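Local coordinates for group II chitinase (Ostrinia furnacalis, PDB 6JAV), which probably hydrolyses internal linkages of chitin as a family 18 glycosidase, represented here by catalytic domain 1 in complex with a piperidine-thienopyridine inhibitor, at residues A168-V176 against Y224-W234; I294-K303 against A313-D324. All blocks are in the same frame, centred on the assembly; numbering follows the deposited sequence.

Overall arrangement
Both contacts belong to the family 18 glycosidase domain and follow one another along the chain, their centres about 27 Å apart and their nearest atoms about 8 Å apart. Contact 1 joins the end of barrel strand 165-170 to helix 227-236, which carries the N-linked glycan on Asn228. Contact 2 pairs strands 300-302 and 312-315 of a hairpin and packs the end of helix 287-296 and Trp299 against the second strand and strand 318-321; its centre is about 23 Å from the centre of the chain. The inhibitor is nearer contact 1: the side chain of Asn173 is about 7 Å from it, that of Val320 in contact 2 about 12 Å.

Contact 1: A168-V176 against Y224-W234; sequences AAVSPNKMV and YFNANYTIHYW. With NAG (2-acetamido-2-deoxy-beta-D-glucopyranose), chain C.
Thr230 and Trp234, one helical turn apart, bind successive carbonyls just beyond strand 165-170. Thr230 OG1 donates to Pro172 O at 2.7 Å, in the carbonyl plane and on a lone pair, OG1 also bonding Tyr200. Trp234 NE1 reaches Ser171 O at 3.2 Å, the oxygen lying in the indole plane and the bond nearly along the C=O axis (166°). A water donates to Pro172 O and Tyr224 O and accepts from Lys174 N.

Apolar packing backs these bonds. With CG2 of Thr230 anti to its own backbone N (OG1 chi1 -68°), the methyl presses tightly on Pro172 CA at 3.5 Å. Val170 CG2 lies 3.3 Å from Trp234 CZ2, toward the rim of the indole.

Among the tyrosines, Lys174 runs extended, with CD over one face of Tyr224, and bends only at its last torsion. It crosses Tyr233 at about a right angle; Lys174 CG lies 3.7 Å from Tyr233 CE2, and Lys174 CE 3.2 Å from Tyr229 OH. NZ bonds only weakly to Tyr233 OH; Asp178 is its stronger partner and also holds that hydroxyl. Met175 SD makes a Met-aromatic contact with Tyr224, 3.6 Å from OH.

Together these join a strand end and its following loop to an outer helix, whose Asn228 ND2 is covalently bonded to NAG C1 (N-linked), in the strand-to-helix packing of the TIM barrel that family 18 glycosidases share.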
loop_
_atom_site.group_PDB
_atom_site.type_symbol
_atom_site.label_atom_id
_atom_site.label_comp_id
_atom_site.label_asym_id
_atom_site.label_seq_id
_atom_site.Cartn_x
_atom_site.Cartn_y
_atom_site.Cartn_z
ATOM N N ALA A 168 -7.131 -6.358 -5.623
ATOM C CA ALA A 168 -6.458 -6.855 -4.431
ATOM C C ALA A 168 -5.120 -6.162 -4.267
ATOM O O ALA A 168 -4.458 -5.840 -5.256
ATOM C CB ALA A 168 -6.188 -8.377 -4.522
ATOM N N ALA A 169 -4.722 -5.958 -3.012
ATOM C CA ALA A 169 -3.363 -5.542 -2.689
ATOM C C ALA A 169 -2.589 -6.798 -2.355
ATOM O O ALA A 169 -3.073 -7.637 -1.590
ATOM C CB ALA A 169 -3.364 -4.600 -1.486
ATOM N N VAL A 170 -1.392 -6.933 -2.922
ATOM C CA VAL A 170 -0.676 -8.206 -2.888
ATOM C C VAL A 170 0.800 -8.034 -2.507
ATOM O O VAL A 170 1.415 -6.983 -2.692
ATOM C CB VAL A 170 -0.779 -8.943 -4.238
ATOM C CG1 VAL A 170 -2.251 -9.228 -4.598
ATOM C CG2 VAL A 170 -0.082 -8.144 -5.334
ATOM N N SER A 171 1.382 -9.129 -1.991
ATOM C CA SER A 171 2.755 -9.140 -1.518
ATOM C C SER A 171 3.762 -8.901 -2.646
ATOM O O SER A 171 3.552 -9.337 -3.781
ATOM C CB SER A 171 3.051 -10.525 -0.937
ATOM O OG SER A 171 4.427 -10.626 -0.559
ATOM N N PRO A 172 4.895 -8.269 -2.338
ATOM C CA PRO A 172 6.010 -8.186 -3.291
ATOM C C PRO A 172 7.046 -9.288 -3.120
ATOM O O PRO A 172 8.032 -9.291 -3.869
ATOM C CB PRO A 172 6.642 -6.837 -2.893
ATOM C CG PRO A 172 6.559 -6.859 -1.377
ATOM C CD PRO A 172 5.176 -7.486 -1.108
ATOM N N ASN A 173 6.854 -10.184 -2.152
ATOM C CA ASN A 173 7.872 -11.142 -1.715
ATOM C C ASN A 173 7.700 -12.438 -2.505
ATOM O O ASN A 173 6.639 -13.056 -2.450
ATOM C CB ASN A 173 7.639 -11.374 -0.224
ATOM C CG ASN A 173 8.571 -12.388 0.400
ATOM O OD1 ASN A 173 8.723 -13.499 -0.088
ATOM N ND2 ASN A 173 9.087 -12.050 1.574
ATOM N N LYS A 174 8.755 -12.845 -3.225
ATOM C CA LYS A 174 8.724 -14.044 -4.068
ATOM C C LYS A 174 8.130 -15.259 -3.350
ATOM O O LYS A 174 7.280 -15.958 -3.912
ATOM C CB LYS A 174 10.147 -14.374 -4.553
ATOM C CG LYS A 174 10.189 -15.598 -5.459
ATOM C CD LYS A 174 11.637 -15.960 -5.812
ATOM C CE LYS A 174 11.664 -16.980 -6.970
ATOM N NZ LYS A 174 10.968 -18.253 -6.634
ATOM N N MET A 175 8.567 -15.532 -2.116
ATOM C CA MET A 175 8.093 -16.721 -1.398
ATOM C C MET A 175 6.604 -16.642 -1.081
ATOM O O MET A 175 5.887 -17.649 -1.172
ATOM C CB MET A 175 8.877 -16.909 -0.102
ATOM C CG MET A 175 10.234 -17.554 -0.306
ATOM S SD MET A 175 11.375 -16.353 -0.993
ATOM C CE MET A 175 11.930 -17.252 -2.433
ATOM N N VAL A 176 6.128 -15.454 -0.683
ATOM C CA VAL A 176 4.706 -15.267 -0.400
ATOM C C VAL A 176 3.889 -15.368 -1.674
ATOM O O VAL A 176 2.817 -15.968 -1.682
ATOM C CB VAL A 176 4.481 -13.920 0.318
ATOM C CG1 VAL A 176 2.992 -13.704 0.551
ATOM C CG2 VAL A 176 5.247 -13.913 1.638
ATOM N N TYR A 224 15.973 -10.697 -4.978
ATOM C CA TYR A 224 14.547 -10.511 -5.236
ATOM C C TYR A 224 13.854 -9.448 -4.394
ATOM O O TYR A 224 12.676 -9.173 -4.656
ATOM C CB TYR A 224 13.772 -11.833 -5.191
ATOM C CG TYR A 224 14.046 -12.712 -4.023
ATOM C CD1 TYR A 224 13.458 -12.473 -2.793
ATOM C CD2 TYR A 224 14.846 -13.839 -4.167
ATOM C CE1 TYR A 224 13.702 -13.307 -1.709
ATOM C CE2 TYR A 224 15.099 -14.672 -3.104
ATOM C CZ TYR A 224 14.530 -14.399 -1.871
ATOM O OH TYR A 224 14.778 -15.225 -0.799
ATOM N N PHE A 225 14.533 -8.815 -3.440
ATOM C CA PHE A 225 13.889 -7.777 -2.625
ATOM C C PHE A 225 14.053 -6.393 -3.256
ATOM O O PHE A 225 14.650 -5.475 -2.685
ATOM C CB PHE A 225 14.417 -7.818 -1.194
ATOM C CG PHE A 225 13.773 -8.868 -0.350
ATOM C CD1 PHE A 225 12.831 -9.733 -0.891
ATOM C CD2 PHE A 225 14.085 -8.985 0.994
ATOM C CE1 PHE A 225 12.230 -10.710 -0.108
ATOM C CE2 PHE A 225 13.490 -9.958 1.780
ATOM C CZ PHE A 225 12.568 -10.821 1.234
ATOM N N ASN A 226 13.478 -6.236 -4.445
ATOM C CA ASN A 226 13.427 -4.929 -5.097
ATOM C C ASN A 226 12.236 -4.903 -6.042
ATOM O O ASN A 226 11.762 -5.950 -6.491
ATOM C CB ASN A 226 14.745 -4.616 -5.818
ATOM C CG ASN A 226 15.104 -5.673 -6.852
ATOM O OD1 ASN A 226 14.645 -5.621 -7.994
ATOM N ND2 ASN A 226 15.928 -6.635 -6.447
ATOM N N ALA A 227 11.754 -3.688 -6.337
ATOM C CA ALA A 227 10.515 -3.546 -7.100
ATOM C C ALA A 227 10.654 -4.086 -8.516
ATOM O O ALA A 227 9.710 -4.660 -9.064
ATOM C CB ALA A 227 10.086 -2.080 -7.133
ATOM N N ASN A 228 11.833 -3.920 -9.122
ATOM C CA ASN A 228 12.036 -4.410 -10.482
ATOM C C ASN A 228 11.858 -5.928 -10.558
ATOM O O ASN A 228 11.155 -6.446 -11.445
ATOM C CB ASN A 228 13.436 -4.009 -10.963
ATOM C CG ASN A 228 13.710 -4.519 -12.332
ATOM O OD1 ASN A 228 12.965 -4.261 -13.255
ATOM N ND2 ASN A 228 14.789 -5.275 -12.465
ATOM N N TYR A 229 12.460 -6.662 -9.618
ATOM C CA TYR A 229 12.260 -8.109 -9.599
ATOM C C TYR A 229 10.787 -8.447 -9.367
ATOM O O TYR A 229 10.201 -9.278 -10.072
ATOM C CB TYR A 229 13.119 -8.766 -8.512
ATOM C CG TYR A 229 12.945 -10.267 -8.519
ATOM C CD1 TYR A 229 11.888 -10.879 -7.850
ATOM C CD2 TYR A 229 13.815 -11.063 -9.245
ATOM C CE1 TYR A 229 11.703 -12.260 -7.909
ATOM C CE2 TYR A 229 13.635 -12.431 -9.302
ATOM C CZ TYR A 229 12.585 -13.014 -8.626
ATOM O OH TYR A 229 12.403 -14.390 -8.679
ATOM N N THR A 230 10.180 -7.815 -8.360
ATOM C CA THR A 230 8.802 -8.131 -7.994
ATOM C C THR A 230 7.844 -7.929 -9.164
ATOM O O THR A 230 6.965 -8.765 -9.411
ATOM C CB THR A 230 8.400 -7.221 -6.837
ATOM O OG1 THR A 230 9.140 -7.577 -5.666
ATOM C CG2 THR A 230 6.902 -7.344 -6.560
ATOM N N ILE A 231 7.935 -6.785 -9.834
ATOM C CA ILE A 231 6.994 -6.496 -10.910
ATOM C C ILE A 231 7.191 -7.467 -12.066
ATOM O O ILE A 231 6.222 -8.010 -12.619
ATOM C CB ILE A 231 7.124 -5.016 -11.337
ATOM C CG1 ILE A 231 6.719 -4.066 -10.193
ATOM C CG2 ILE A 231 6.330 -4.760 -12.625
ATOM C CD1 ILE A 231 5.272 -4.199 -9.768
ATOM N N HIS A 232 8.450 -7.746 -12.415
ATOM C CA HIS A 232 8.669 -8.713 -13.483
ATOM C C HIS A 232 8.225 -10.108 -13.072
ATOM O O HIS A 232 7.760 -10.876 -13.921
ATOM C CB HIS A 232 10.146 -8.707 -13.860
ATOM C CG HIS A 232 10.522 -7.608 -14.801
ATOM N ND1 HIS A 232 11.144 -6.444 -14.396
ATOM C CD2 HIS A 232 10.375 -7.504 -16.144
ATOM C CE1 HIS A 232 11.349 -5.666 -15.446
ATOM N NE2 HIS A 232 10.902 -6.290 -16.521
ATOM N N TYR A 233 8.306 -10.438 -11.785
ATOM C CA TYR A 233 7.888 -11.754 -11.327
ATOM C C TYR A 233 6.373 -11.916 -11.404
ATOM O O TYR A 233 5.878 -12.953 -11.859
ATOM C CB TYR A 233 8.395 -11.985 -9.910
ATOM C CG TYR A 233 8.353 -13.438 -9.504
ATOM C CD1 TYR A 233 9.104 -14.377 -10.190
ATOM C CD2 TYR A 233 7.576 -13.867 -8.456
ATOM C CE1 TYR A 233 9.067 -15.714 -9.834
ATOM C CE2 TYR A 233 7.541 -15.215 -8.081
ATOM C CZ TYR A 233 8.286 -16.120 -8.784
ATOM O OH TYR A 233 8.263 -17.456 -8.412
ATOM N N TRP A 234 5.604 -10.894 -10.985
ATOM C CA TRP A 234 4.154 -10.956 -11.199
ATOM C C TRP A 234 3.817 -11.180 -12.671
ATOM O O TRP A 234 2.914 -11.965 -12.994
ATOM C CB TRP A 234 3.457 -9.699 -10.618
ATOM C CG TRP A 234 3.179 -9.848 -9.163
ATOM C CD1 TRP A 234 3.955 -9.439 -8.121
ATOM C CD2 TRP A 234 2.020 -10.460 -8.586
ATOM N NE1 TRP A 234 3.365 -9.790 -6.910
ATOM C CE2 TRP A 234 2.181 -10.431 -7.180
ATOM C CE3 TRP A 234 0.878 -11.078 -9.132
ATOM C CZ2 TRP A 234 1.239 -10.990 -6.303
ATOM C CZ3 TRP A 234 -0.074 -11.610 -8.262
ATOM C CH2 TRP A 234 0.116 -11.560 -6.852
HETATM C C1 NAG C . 15.095 -5.889 -13.730
HETATM C C2 NAG C . 16.595 -5.927 -13.979
HETATM C C3 NAG C . 16.911 -6.810 -15.193
HETATM C C4 NAG C . 16.259 -8.181 -15.042
HETATM C C5 NAG C . 14.770 -8.038 -14.758
HETATM C C6 NAG C . 14.073 -9.360 -14.500
HETATM C C7 NAG C . 18.142 -4.084 -13.451
HETATM C C8 NAG C . 18.795 -5.020 -12.486
HETATM N N2 NAG C . 17.117 -4.580 -14.158
HETATM O O3 NAG C . 18.321 -6.980 -15.269
HETATM O O4 NAG C . 16.447 -8.973 -16.210
HETATM O O5 NAG C . 14.594 -7.222 -13.591
HETATM O O6 NAG C . 14.336 -9.905 -13.210
HETATM O O7 NAG C . 18.544 -2.940 -13.608
HETATM O O HOH W 1 10.489 -10.657 -4.113
#

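Contact 2: I294-K303 against A313-D324; sequences IRNSGWTVVK and AYKGNQWVSFDD
Tyr314 O is gripped by Thr300 N at 2.9 Å in the carbonyl plane and by a donating water that also meets Thr300 OG1, with Trp299 CA adding a CH...O contact at 3.4 Å. The return bond, Tyr314 N to Thr300 O, completes this antiparallel hydrogen-bonded pair, and Val301 with Ala313 forms the next, non-hydrogen-bonded one.

Thr300 CB sits over one face of the Tyr314 ring, 4.0 Å from the centroid; Val302 CG2 comes to the ring edge. Trp299 is crossed at about a right angle by Lys315, whose CB lies 3.5 Å from the centroid of the five-membered ring and only 8° off its normal. Lys315, whose CG stands opposite its own N (chi1 -176°) and whose chain is straight beyond, carries NZ to Ser297 O, 2.8 Å away. Gln318 CB meets the far end of the indole at CH2, and Ile294 CD1 packs on Phe322 CZ at 3.6 Å.

Lys303 NZ forms a salt bridge to Asp324 OD2 (2.8 Å), on its syn side, and a second to Glu326. Paired with two carboxylates, this ammonium group would probably favour the charged form and ties the residue just past strand 300-302 to the N-cap, Asp324, of helix 325-337.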
loop_
_atom_site.group_PDB
_atom_site.type_symbol
_atom_site.label_atom_id
_atom_site.label_comp_id
_atom_site.label_asym_id
_atom_site.label_seq_id
_atom_site.Cartn_x
_atom_site.Cartn_y
_atom_site.Cartn_z
ATOM N N ILE A 294 14.713 16.590 8.243
ATOM C CA ILE A 294 15.777 17.016 7.343
ATOM C C ILE A 294 15.851 18.540 7.275
ATOM O O ILE A 294 16.934 19.133 7.365
ATOM C CB ILE A 294 15.558 16.384 5.957
ATOM C CG1 ILE A 294 15.711 14.856 6.063
ATOM C CG2 ILE A 294 16.503 16.989 4.930
ATOM C CD1 ILE A 294 15.168 14.085 4.851
ATOM N N ARG A 295 14.703 19.202 7.104
ATOM C CA ARG A 295 14.703 20.648 6.894
ATOM C C ARG A 295 15.077 21.409 8.169
ATOM O O ARG A 295 15.824 22.401 8.111
ATOM C CB ARG A 295 13.331 21.093 6.376
ATOM C CG ARG A 295 13.157 22.593 6.220
ATOM C CD ARG A 295 11.742 22.965 5.685
ATOM N NE ARG A 295 11.514 24.410 5.785
ATOM C CZ ARG A 295 10.641 25.017 6.600
ATOM N NH1 ARG A 295 9.820 24.321 7.409
ATOM N NH2 ARG A 295 10.575 26.352 6.589
ATOM N N ASN A 296 14.585 20.965 9.330
ATOM C CA ASN A 296 14.643 21.780 10.539
ATOM C C ASN A 296 15.407 21.160 11.699
ATOM O O ASN A 296 15.664 21.859 12.687
ATOM C CB ASN A 296 13.224 22.141 11.000
ATOM C CG ASN A 296 12.487 22.979 9.981
ATOM O OD1 ASN A 296 11.361 22.673 9.585
ATOM N ND2 ASN A 296 13.133 24.037 9.540
ATOM N N SER A 297 15.765 19.881 11.631
ATOM C CA SER A 297 16.495 19.215 12.700
ATOM C C SER A 297 17.857 18.693 12.262
ATOM O O SER A 297 18.473 17.925 13.005
ATOM C CB SER A 297 15.667 18.105 13.344
ATOM O OG SER A 297 14.501 18.659 13.933
ATOM N N GLY A 298 18.324 19.062 11.074
ATOM C CA GLY A 298 19.689 18.751 10.686
ATOM C C GLY A 298 19.995 17.299 10.396
ATOM O O GLY A 298 21.162 16.891 10.490
ATOM N N TRP A 299 19.002 16.483 10.050
ATOM C CA TRP A 299 19.329 15.103 9.711
ATOM C C TRP A 299 20.117 15.090 8.405
ATOM O O TRP A 299 19.866 15.892 7.502
ATOM C CB TRP A 299 18.057 14.268 9.549
ATOM C CG TRP A 299 17.351 13.922 10.848
ATOM C CD1 TRP A 299 17.161 14.748 11.926
ATOM C CD2 TRP A 299 16.744 12.677 11.197
ATOM N NE1 TRP A 299 16.474 14.095 12.909
ATOM C CE2 TRP A 299 16.199 12.823 12.489
ATOM C CE3 TRP A 299 16.611 11.440 10.539
ATOM C CZ2 TRP A 299 15.530 11.786 13.147
ATOM C CZ3 TRP A 299 15.939 10.419 11.189
ATOM C CH2 TRP A 299 15.408 10.599 12.481
ATOM N N THR A 300 21.074 14.175 8.311
ATOM C CA THR A 300 21.943 14.083 7.141
ATOM C C THR A 300 21.320 13.112 6.141
ATOM O O THR A 300 20.901 12.023 6.529
ATOM C CB THR A 300 23.304 13.550 7.580
ATOM O OG1 THR A 300 23.852 14.418 8.585
ATOM C CG2 THR A 300 24.246 13.495 6.394
ATOM N N VAL A 301 21.286 13.503 4.869
ATOM C CA VAL A 301 20.643 12.724 3.809
ATOM C C VAL A 301 21.719 12.077 2.947
ATOM O O VAL A 301 22.676 12.749 2.545
ATOM C CB VAL A 301 19.740 13.617 2.952
ATOM C CG1 VAL A 301 19.129 12.814 1.824
ATOM C CG2 VAL A 301 18.668 14.255 3.836
ATOM N N VAL A 302 21.565 10.786 2.653
ATOM C CA VAL A 302 22.447 10.084 1.717
ATOM C C VAL A 302 21.594 9.604 0.546
ATOM O O VAL A 302 20.639 8.839 0.748
ATOM C CB VAL A 302 23.159 8.902 2.381
ATOM C CG1 VAL A 302 24.025 8.134 1.360
ATOM C CG2 VAL A 302 23.991 9.366 3.596
ATOM N N LYS A 303 21.938 10.035 -0.669
ATOM C CA LYS A 303 21.244 9.608 -1.882
ATOM C C LYS A 303 22.072 8.568 -2.623
ATOM O O LYS A 303 23.287 8.463 -2.435
ATOM C CB LYS A 303 20.958 10.796 -2.793
ATOM C CG LYS A 303 20.069 11.836 -2.102
ATOM C CD LYS A 303 19.589 12.900 -3.069
ATOM C CE LYS A 303 18.370 12.416 -3.831
ATOM N NZ LYS A 303 17.477 13.524 -4.319
ATOM N N ALA A 313 18.172 8.927 5.723
ATOM C CA ALA A 313 18.576 10.089 6.520
ATOM C C ALA A 313 18.827 9.663 7.957
ATOM O O ALA A 313 18.194 8.736 8.466
ATOM C CB ALA A 313 17.512 11.197 6.465
ATOM N N TYR A 314 19.744 10.368 8.644
ATOM C CA TYR A 314 20.083 9.925 9.990
ATOM C C TYR A 314 20.496 11.097 10.868
ATOM O O TYR A 314 20.911 12.151 10.383
ATOM C CB TYR A 314 21.181 8.844 9.992
ATOM C CG TYR A 314 22.498 9.343 9.426
ATOM C CD1 TYR A 314 22.760 9.308 8.057
ATOM C CD2 TYR A 314 23.464 9.895 10.266
ATOM C CE1 TYR A 314 23.952 9.789 7.538
ATOM C CE2 TYR A 314 24.651 10.365 9.762
ATOM C CZ TYR A 314 24.894 10.318 8.407
ATOM O OH TYR A 314 26.087 10.805 7.923
ATOM N N LYS A 315 20.341 10.891 12.173
ATOM C CA LYS A 315 20.863 11.825 13.167
ATOM C C LYS A 315 21.015 11.060 14.468
ATOM O O LYS A 315 20.080 10.390 14.917
ATOM C CB LYS A 315 19.935 13.027 13.354
ATOM C CG LYS A 315 20.534 14.046 14.332
ATOM C CD LYS A 315 19.711 15.286 14.431
ATOM C CE LYS A 315 20.409 16.314 15.316
ATOM N NZ LYS A 315 19.492 17.455 15.612
ATOM N N GLY A 316 22.202 11.140 15.060
ATOM C CA GLY A 316 22.428 10.387 16.282
ATOM C C GLY A 316 22.266 8.911 15.999
ATOM O O GLY A 316 22.816 8.380 15.030
ATOM N N ASN A 317 21.451 8.240 16.813
ATOM C CA ASN A 317 21.190 6.820 16.620
ATOM C C ASN A 317 19.875 6.544 15.883
ATOM O O ASN A 317 19.373 5.421 15.941
ATOM C CB ASN A 317 21.277 6.051 17.947
ATOM C CG ASN A 317 20.082 6.286 18.864
ATOM O OD1 ASN A 317 19.243 7.158 18.629
ATOM N ND2 ASN A 317 20.007 5.495 19.927
ATOM N N GLN A 318 19.317 7.539 15.201
ATOM C CA GLN A 318 18.082 7.366 14.440
ATOM C C GLN A 318 18.389 7.381 12.948
ATOM O O GLN A 318 19.204 8.178 12.480
ATOM C CB GLN A 318 17.114 8.495 14.760
ATOM C CG GLN A 318 16.675 8.475 16.221
ATOM C CD GLN A 318 15.966 7.188 16.571
ATOM O OE1 GLN A 318 14.889 6.895 16.042
ATOM N NE2 GLN A 318 16.569 6.392 17.444
ATOM N N TRP A 319 17.719 6.497 12.194
ATOM C CA TRP A 319 18.015 6.310 10.775
ATOM C C TRP A 319 16.703 5.957 10.072
ATOM O O TRP A 319 15.944 5.131 10.589
ATOM C CB TRP A 319 19.003 5.135 10.671
ATOM C CG TRP A 319 19.729 4.881 9.378
ATOM C CD1 TRP A 319 21.054 5.177 9.097
ATOM C CD2 TRP A 319 19.239 4.154 8.243
ATOM N NE1 TRP A 319 21.386 4.717 7.840
ATOM C CE2 TRP A 319 20.291 4.089 7.294
ATOM C CE3 TRP A 319 17.992 3.579 7.916
ATOM C CZ2 TRP A 319 20.147 3.461 6.056
ATOM C CZ3 TRP A 319 17.850 2.938 6.681
ATOM C CH2 TRP A 319 18.916 2.896 5.763
ATOM N N VAL A 320 16.424 6.568 8.920
ATOM C CA VAL A 320 15.153 6.305 8.226
ATOM C C VAL A 320 15.391 6.221 6.727
ATOM O O VAL A 320 16.150 7.011 6.163
ATOM C CB VAL A 320 14.105 7.387 8.586
ATOM C CG1 VAL A 320 14.535 8.763 8.106
ATOM C CG2 VAL A 320 12.708 7.013 8.013
ATOM N N SER A 321 14.739 5.255 6.064
ATOM C CA SER A 321 14.814 5.172 4.608
ATOM C C SER A 321 13.438 5.443 4.023
ATOM O O SER A 321 12.424 5.072 4.623
ATOM C CB SER A 321 15.320 3.797 4.153
ATOM O OG SER A 321 14.480 2.764 4.623
ATOM N N PHE A 322 13.404 6.090 2.858
ATOM C CA PHE A 322 12.155 6.653 2.343
ATOM C C PHE A 322 12.330 7.029 0.878
ATOM O O PHE A 322 13.432 6.967 0.317
ATOM C CB PHE A 322 11.724 7.874 3.186
ATOM C CG PHE A 322 12.653 9.045 3.066
ATOM C CD1 PHE A 322 13.860 9.057 3.770
ATOM C CD2 PHE A 322 12.370 10.107 2.220
ATOM C CE1 PHE A 322 14.751 10.137 3.650
ATOM C CE2 PHE A 322 13.269 11.208 2.109
ATOM C CZ PHE A 322 14.458 11.186 2.824
ATOM N N ASP A 323 11.223 7.411 0.247
ATOM C CA ASP A 323 11.260 7.886 -1.131
ATOM C C ASP A 323 11.117 9.407 -1.182
ATOM O O ASP A 323 10.244 9.985 -0.518
ATOM C CB ASP A 323 10.128 7.248 -1.951
ATOM C CG ASP A 323 10.456 5.834 -2.429
ATOM O OD1 ASP A 323 11.519 5.280 -2.057
ATOM O OD2 ASP A 323 9.616 5.273 -3.190
ATOM N N ASP A 324 11.973 10.045 -1.980
ATOM C CA ASP A 324 11.875 11.462 -2.284
ATOM C C ASP A 324 11.310 11.680 -3.690
ATOM O O ASP A 324 11.034 10.739 -4.437
ATOM C CB ASP A 324 13.223 12.164 -2.063
ATOM C CG ASP A 324 14.338 11.681 -3.007
ATOM O OD1 ASP A 324 14.179 10.738 -3.804
ATOM O OD2 ASP A 324 15.446 12.261 -2.918
HETATM O O HOH W 2 23.080 14.023 11.036
#